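Local coordinates for 3-oxoacyl-[acyl-carrier-protein] synthase 2 (Rickettsia rickettsii, PDB 4JGA) that probably catalyses the condensation of malonyl-ACP with a growing acyl chain, the elongation step of bacterial type II fatty acid synthesis, at residues A[122-127]-A[206-211]; A[101-106]-A[169-174]. One frame throughout, in Å; residues are numbered along the deposited sequence.

Interaction 1: residues A[122-127]-A[206-211]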
loop_
_atom_site.group_PDB
_atom_site.type_symbol
_atom_site.label_atom_id
_atom_site.label_comp_id
_atom_site.label_asym_id
_atom_site.label_seq_id
_atom_site.Cartn_x
_atom_site.Cartn_y
_atom_site.Cartn_z
ATOM N N THR A 122 -7.077 -5.148 17.559
ATOM C CA THR A 122 -7.785 -5.225 16.304
ATOM C C THR A 122 -7.152 -4.269 15.319
ATOM O O THR A 122 -7.089 -3.077 15.564
ATOM C CB THR A 122 -9.276 -4.872 16.482
ATOM O OG1 THR A 122 -9.877 -5.796 17.404
ATOM C CG2 THR A 122 -9.969 -5.013 15.164
ATOM N N GLY A 123 -6.630 -4.818 14.225
ATOM C CA GLY A 123 -5.976 -4.049 13.207
ATOM C C GLY A 123 -6.710 -4.161 11.877
ATOM O O GLY A 123 -7.694 -4.870 11.749
ATOM N N LEU A 124 -6.177 -3.455 10.883
ATOM C CA LEU A 124 -6.731 -3.426 9.536
ATOM C C LEU A 124 -5.600 -3.427 8.469
ATOM O O LEU A 124 -4.570 -2.754 8.630
ATOM C CB LEU A 124 -7.587 -2.171 9.325
ATOM C CG LEU A 124 -8.610 -1.790 10.406
ATOM C CD1 LEU A 124 -7.966 -0.930 11.467
ATOM C CD2 LEU A 124 -9.790 -1.044 9.797
ATOM N N ILE A 125 -5.851 -4.156 7.379
ATOM C CA ILE A 125 -5.071 -4.063 6.154
ATOM C C ILE A 125 -6.064 -4.053 5.001
ATOM O O ILE A 125 -6.530 -5.107 4.519
ATOM C CB ILE A 125 -4.051 -5.200 5.975
ATOM C CG1 ILE A 125 -3.093 -5.260 7.173
ATOM C CG2 ILE A 125 -3.230 -4.960 4.711
ATOM C CD1 ILE A 125 -1.973 -6.282 7.004
ATOM N N LEU A 126 -6.396 -2.837 4.604
ATOM C CA LEU A 126 -7.382 -2.583 3.583
ATOM C C LEU A 126 -6.699 -1.776 2.464
ATOM O O LEU A 126 -6.002 -0.792 2.712
ATOM C CB LEU A 126 -8.620 -1.852 4.144
ATOM C CG LEU A 126 -9.442 -2.602 5.162
ATOM C CD1 LEU A 126 -10.419 -1.683 5.854
ATOM C CD2 LEU A 126 -10.179 -3.739 4.474
ATOM N N GLY A 127 -6.849 -2.261 1.234
ATOM C CA GLY A 127 -6.127 -1.652 0.113
ATOM C C GLY A 127 -6.982 -1.372 -1.100
ATOM O O GLY A 127 -8.198 -1.653 -1.124
ATOM N N VAL A 206 -7.393 -9.783 15.959
ATOM C CA VAL A 206 -8.405 -9.677 14.887
ATOM C C VAL A 206 -7.894 -8.710 13.820
ATOM O O VAL A 206 -7.223 -7.726 14.134
ATOM C CB VAL A 206 -9.739 -9.173 15.446
ATOM C CG1 VAL A 206 -10.789 -9.032 14.343
ATOM C CG2 VAL A 206 -10.228 -10.110 16.536
ATOM N N MET A 207 -8.169 -9.018 12.547
ATOM C CA MET A 207 -7.798 -8.109 11.450
ATOM C C MET A 207 -8.932 -7.957 10.463
ATOM O O MET A 207 -9.597 -8.919 10.122
ATOM C CB MET A 207 -6.554 -8.571 10.710
ATOM C CG MET A 207 -5.283 -8.612 11.557
ATOM S SD MET A 207 -4.639 -6.982 11.999
ATOM C CE MET A 207 -4.118 -6.420 10.409
ATOM N N ILE A 208 -9.154 -6.715 10.050
ATOM C CA ILE A 208 -10.101 -6.406 9.013
ATOM C C ILE A 208 -9.275 -6.259 7.744
ATOM O O ILE A 208 -8.376 -5.381 7.673
ATOM C CB ILE A 208 -10.817 -5.066 9.307
ATOM C CG1 ILE A 208 -11.352 -4.995 10.748
ATOM C CG2 ILE A 208 -11.936 -4.875 8.325
ATOM C CD1 ILE A 208 -12.116 -6.209 11.245
ATOM N N ALA A 209 -9.527 -7.106 6.755
ATOM C CA ALA A 209 -8.667 -7.112 5.578
ATOM C C ALA A 209 -9.360 -7.303 4.250
ATOM O O ALA A 209 -10.361 -8.006 4.144
ATOM C CB ALA A 209 -7.593 -8.180 5.748
ATOM N N GLY A 210 -8.783 -6.702 3.221
ATOM C CA GLY A 210 -9.270 -6.864 1.845
ATOM C C GLY A 210 -8.979 -5.651 0.975
ATOM O O GLY A 210 -8.056 -4.873 1.241
ATOM N N GLY A 211 -9.807 -5.489 -0.052
ATOM C CA GLY A 211 -9.570 -4.531 -1.115
ATOM C C GLY A 211 -10.847 -3.950 -1.673
ATOM O O GLY A 211 -11.948 -4.549 -1.586
#
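Strands 122-127 and 206-211 run parallel in exact register, Thr122 beside Val206 through Gly127 beside Gly211, with their axes 4.4 Å apart and inclined by only 10°. Five backbone hydrogen bonds form the ladder. Gly123 N donates to Val206 O and Gly123 O accepts from Ile208 N; Ile125 likewise uses both its N and O, toward Ile208 O and Gly210 N, and Gly127 N ends the series on Gly210 O. The shortest, Ile125 N to Ile208 O at 2.8 Å, meets the carbonyl almost head-on (C=O...N 161°). CA-H groups add contacts to the same carbonyl oxygens, as from Ala209 CA to Ile125 O at 3.1 Å.

On the face of Met207 and Ile125, the methionine side chain folds back across the neighbouring strand. Bends about its CB-CG and CG-SD bonds lay SD against the main chain of Gly123, 3.4 Å from its CA, and carry CE to within 3.6 Å of Ile125 CG1. Helix 187-200 covers this face, with Ala195 against both Met207 and Ala209. On the other face Leu124 and Ile208 stand side by side, CG of the leucine 4.1 Å from CB of the isoleucine, while Leu126 CD2 reaches over the bare backbone of Gly210, 3.5 Å from its N. Gly210 adopts backbone angles open essentially to glycine alone, with phi 151°. Thr122 OG1, 3.9 Å from Val206 CB, is hydrogen-bonded to Trp111 NE1 and Ser118 O.

With every touching residue buried, the inward-facing peptide groups are paired within the ladder, and glycines let a methionine sulfur and a leucine methyl pack directly on main chain, as suits a sheet layer between helical layers, helix 187-200 on one face and helix 163-172 on the other.

Interaction 2: residues A[101-106]-A[169-174]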
loop_
_atom_site.group_PDB
_atom_site.type_symbol
_atom_site.label_atom_id
_atom_site.label_comp_id
_atom_site.label_asym_id
_atom_site.label_seq_id
_atom_site.Cartn_x
_atom_site.Cartn_y
_atom_site.Cartn_z
ATOM N N ALA A 101 -18.386 -2.887 2.460
ATOM C CA ALA A 101 -17.999 -4.286 2.602
ATOM C C ALA A 101 -17.463 -4.584 4.033
ATOM O O ALA A 101 -17.759 -5.625 4.620
ATOM C CB ALA A 101 -16.987 -4.676 1.543
ATOM N N ALA A 102 -16.695 -3.674 4.592
ATOM C CA ALA A 102 -16.129 -3.872 5.912
ATOM C C ALA A 102 -17.227 -3.848 6.979
ATOM O O ALA A 102 -17.173 -4.597 7.930
ATOM C CB ALA A 102 -15.104 -2.815 6.210
ATOM N N THR A 103 -18.220 -2.992 6.782
ATOM C CA THR A 103 -19.332 -2.893 7.718
ATOM C C THR A 103 -20.094 -4.236 7.741
ATOM O O THR A 103 -20.329 -4.792 8.819
ATOM C CB THR A 103 -20.272 -1.735 7.362
ATOM O OG1 THR A 103 -19.560 -0.488 7.516
ATOM C CG2 THR A 103 -21.511 -1.763 8.261
ATOM N N GLU A 104 -20.387 -4.773 6.564
ATOM C CA GLU A 104 -20.992 -6.079 6.479
ATOM C C GLU A 104 -20.112 -7.181 7.171
ATOM O O GLU A 104 -20.620 -7.996 7.966
ATOM C CB GLU A 104 -21.274 -6.450 5.017
ATOM C CG GLU A 104 -22.003 -7.795 4.910
ATOM C CD GLU A 104 -22.241 -8.294 3.499
ATOM O OE1 GLU A 104 -21.714 -7.727 2.525
ATOM O OE2 GLU A 104 -22.957 -9.335 3.381
ATOM N N ALA A 105 -18.803 -7.202 6.877
ATOM C CA ALA A 105 -17.919 -8.190 7.462
ATOM C C ALA A 105 -17.857 -8.082 8.982
ATOM O O ALA A 105 -17.954 -9.084 9.679
ATOM C CB ALA A 105 -16.526 -8.082 6.887
ATOM N N VAL A 106 -17.685 -6.867 9.489
ATOM C CA VAL A 106 -17.590 -6.664 10.910
ATOM C C VAL A 106 -18.894 -7.104 11.595
ATOM O O VAL A 106 -18.844 -7.869 12.538
ATOM C CB VAL A 106 -17.268 -5.206 11.275
ATOM C CG1 VAL A 106 -17.466 -4.979 12.772
ATOM C CG2 VAL A 106 -15.848 -4.892 10.888
ATOM N N SER A 169 -11.468 2.169 10.913
ATOM C CA SER A 169 -10.888 2.248 12.253
ATOM C C SER A 169 -11.695 3.200 13.133
ATOM O O SER A 169 -12.004 2.911 14.284
ATOM C CB SER A 169 -9.409 2.688 12.160
ATOM O OG SER A 169 -8.883 3.134 13.408
ATOM N N ILE A 170 -12.021 4.352 12.581
ATOM C CA ILE A 170 -12.792 5.342 13.315
ATOM C C ILE A 170 -14.193 4.823 13.635
ATOM O O ILE A 170 -14.668 4.983 14.717
ATOM C CB ILE A 170 -12.871 6.648 12.535
ATOM C CG1 ILE A 170 -11.465 7.284 12.491
ATOM C CG2 ILE A 170 -13.943 7.603 13.151
ATOM C CD1 ILE A 170 -11.329 8.367 11.427
ATOM N N LYS A 171 -14.830 4.186 12.663
ATOM C CA LYS A 171 -16.157 3.701 12.844
ATOM C C LYS A 171 -16.226 2.765 14.028
ATOM O O LYS A 171 -17.157 2.874 14.826
ATOM C CB LYS A 171 -16.632 2.949 11.594
ATOM C CG LYS A 171 -18.103 2.537 11.677
ATOM C CD LYS A 171 -18.712 2.240 10.298
ATOM C CE LYS A 171 -20.197 1.895 10.419
ATOM N NZ LYS A 171 -20.765 1.581 9.073
ATOM N N TYR A 172 -15.280 1.818 14.141
ATOM C CA TYR A 172 -15.379 0.796 15.187
ATOM C C TYR A 172 -14.412 0.974 16.362
ATOM O O TYR A 172 -14.398 0.165 17.276
ATOM C CB TYR A 172 -15.245 -0.610 14.576
ATOM C CG TYR A 172 -16.378 -0.897 13.633
ATOM C CD1 TYR A 172 -17.662 -1.160 14.119
ATOM C CD2 TYR A 172 -16.181 -0.915 12.260
ATOM C CE1 TYR A 172 -18.719 -1.414 13.247
ATOM C CE2 TYR A 172 -17.228 -1.188 11.392
ATOM C CZ TYR A 172 -18.491 -1.416 11.881
ATOM O OH TYR A 172 -19.507 -1.686 11.002
ATOM N N GLY A 173 -13.614 2.026 16.354
ATOM C CA GLY A 173 -12.578 2.163 17.367
ATOM C C GLY A 173 -11.388 1.183 17.255
ATOM O O GLY A 173 -10.694 0.977 18.239
ATOM N N PHE A 174 -11.133 0.581 16.098
ATOM C CA PHE A 174 -10.062 -0.403 16.003
ATOM C C PHE A 174 -8.717 0.320 15.979
ATOM O O PHE A 174 -8.436 1.116 15.079
ATOM C CB PHE A 174 -10.224 -1.265 14.773
ATOM C CG PHE A 174 -11.482 -2.082 14.739
ATOM C CD1 PHE A 174 -12.124 -2.517 15.893
ATOM C CD2 PHE A 174 -11.981 -2.496 13.518
ATOM C CE1 PHE A 174 -13.264 -3.326 15.841
ATOM C CE2 PHE A 174 -13.133 -3.271 13.444
ATOM C CZ PHE A 174 -13.778 -3.693 14.612
#
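The second half of helix 93-109 faces the C-terminal end of helix 163-172 and the turn after it, the nearest CA atoms, such as those of Val106 and Tyr172, lying 8.9 Å apart. Gly173, with phi 71°, ends the helical path and turns the chain so that Phe174 also faces Val106. The valine meets both rings. Its CG1, anti to the backbone N (chi1 168°), sits over the middle of the Tyr172 ring in a CH-pi contact, 3.8 Å from the centroid and 12° off the normal, whereas CG2 touches the edge of Phe174 at CE2, 4.1 Å away. Lys171 CG lies over the opposite face of the tyrosine, toward the rim.

Farther along, the extended Lys171 chain crosses Thr103 at about a right angle, and NZ donates to Thr103 OG1 over 2.9 Å. Thr103 OG1 also bonds Val99 O, one turn earlier, and Lys171 NZ bonds Phe79 O. Tyr172 OH touches Thr103 CG2 at 3.4 Å. The end of one helix and its turn thus pack on the flank of another in the outer helical layer of the thiolase-like fold, with Phe174 reaching down to the sheet.

Overall arrangement
Interactions 1 and 2 are stacked layers of one region, their centres about 9 Å apart within the N-terminal ketoacyl synthase domain. Their segments alternate along the chain, in the order 101-106, 122-127, 169-174, 206-211, so that the two contacts cross along the chain. Phe174 joins the two: its CG lies 3.3 Å from Thr122 CG2, and its CE2 3.7 Å from Ile208 CG1. Val106 also reaches the sheet through Ile208. Strands 122-127 and 206-213 belong to the large mixed sheet, and helices 93-109 and 163-172 cover one of its faces. Beyond helix 163-172 lies the second subunit, whose Ala289 and His291 pack on Ser169 and Ile170, connecting this layer to the dimer interface.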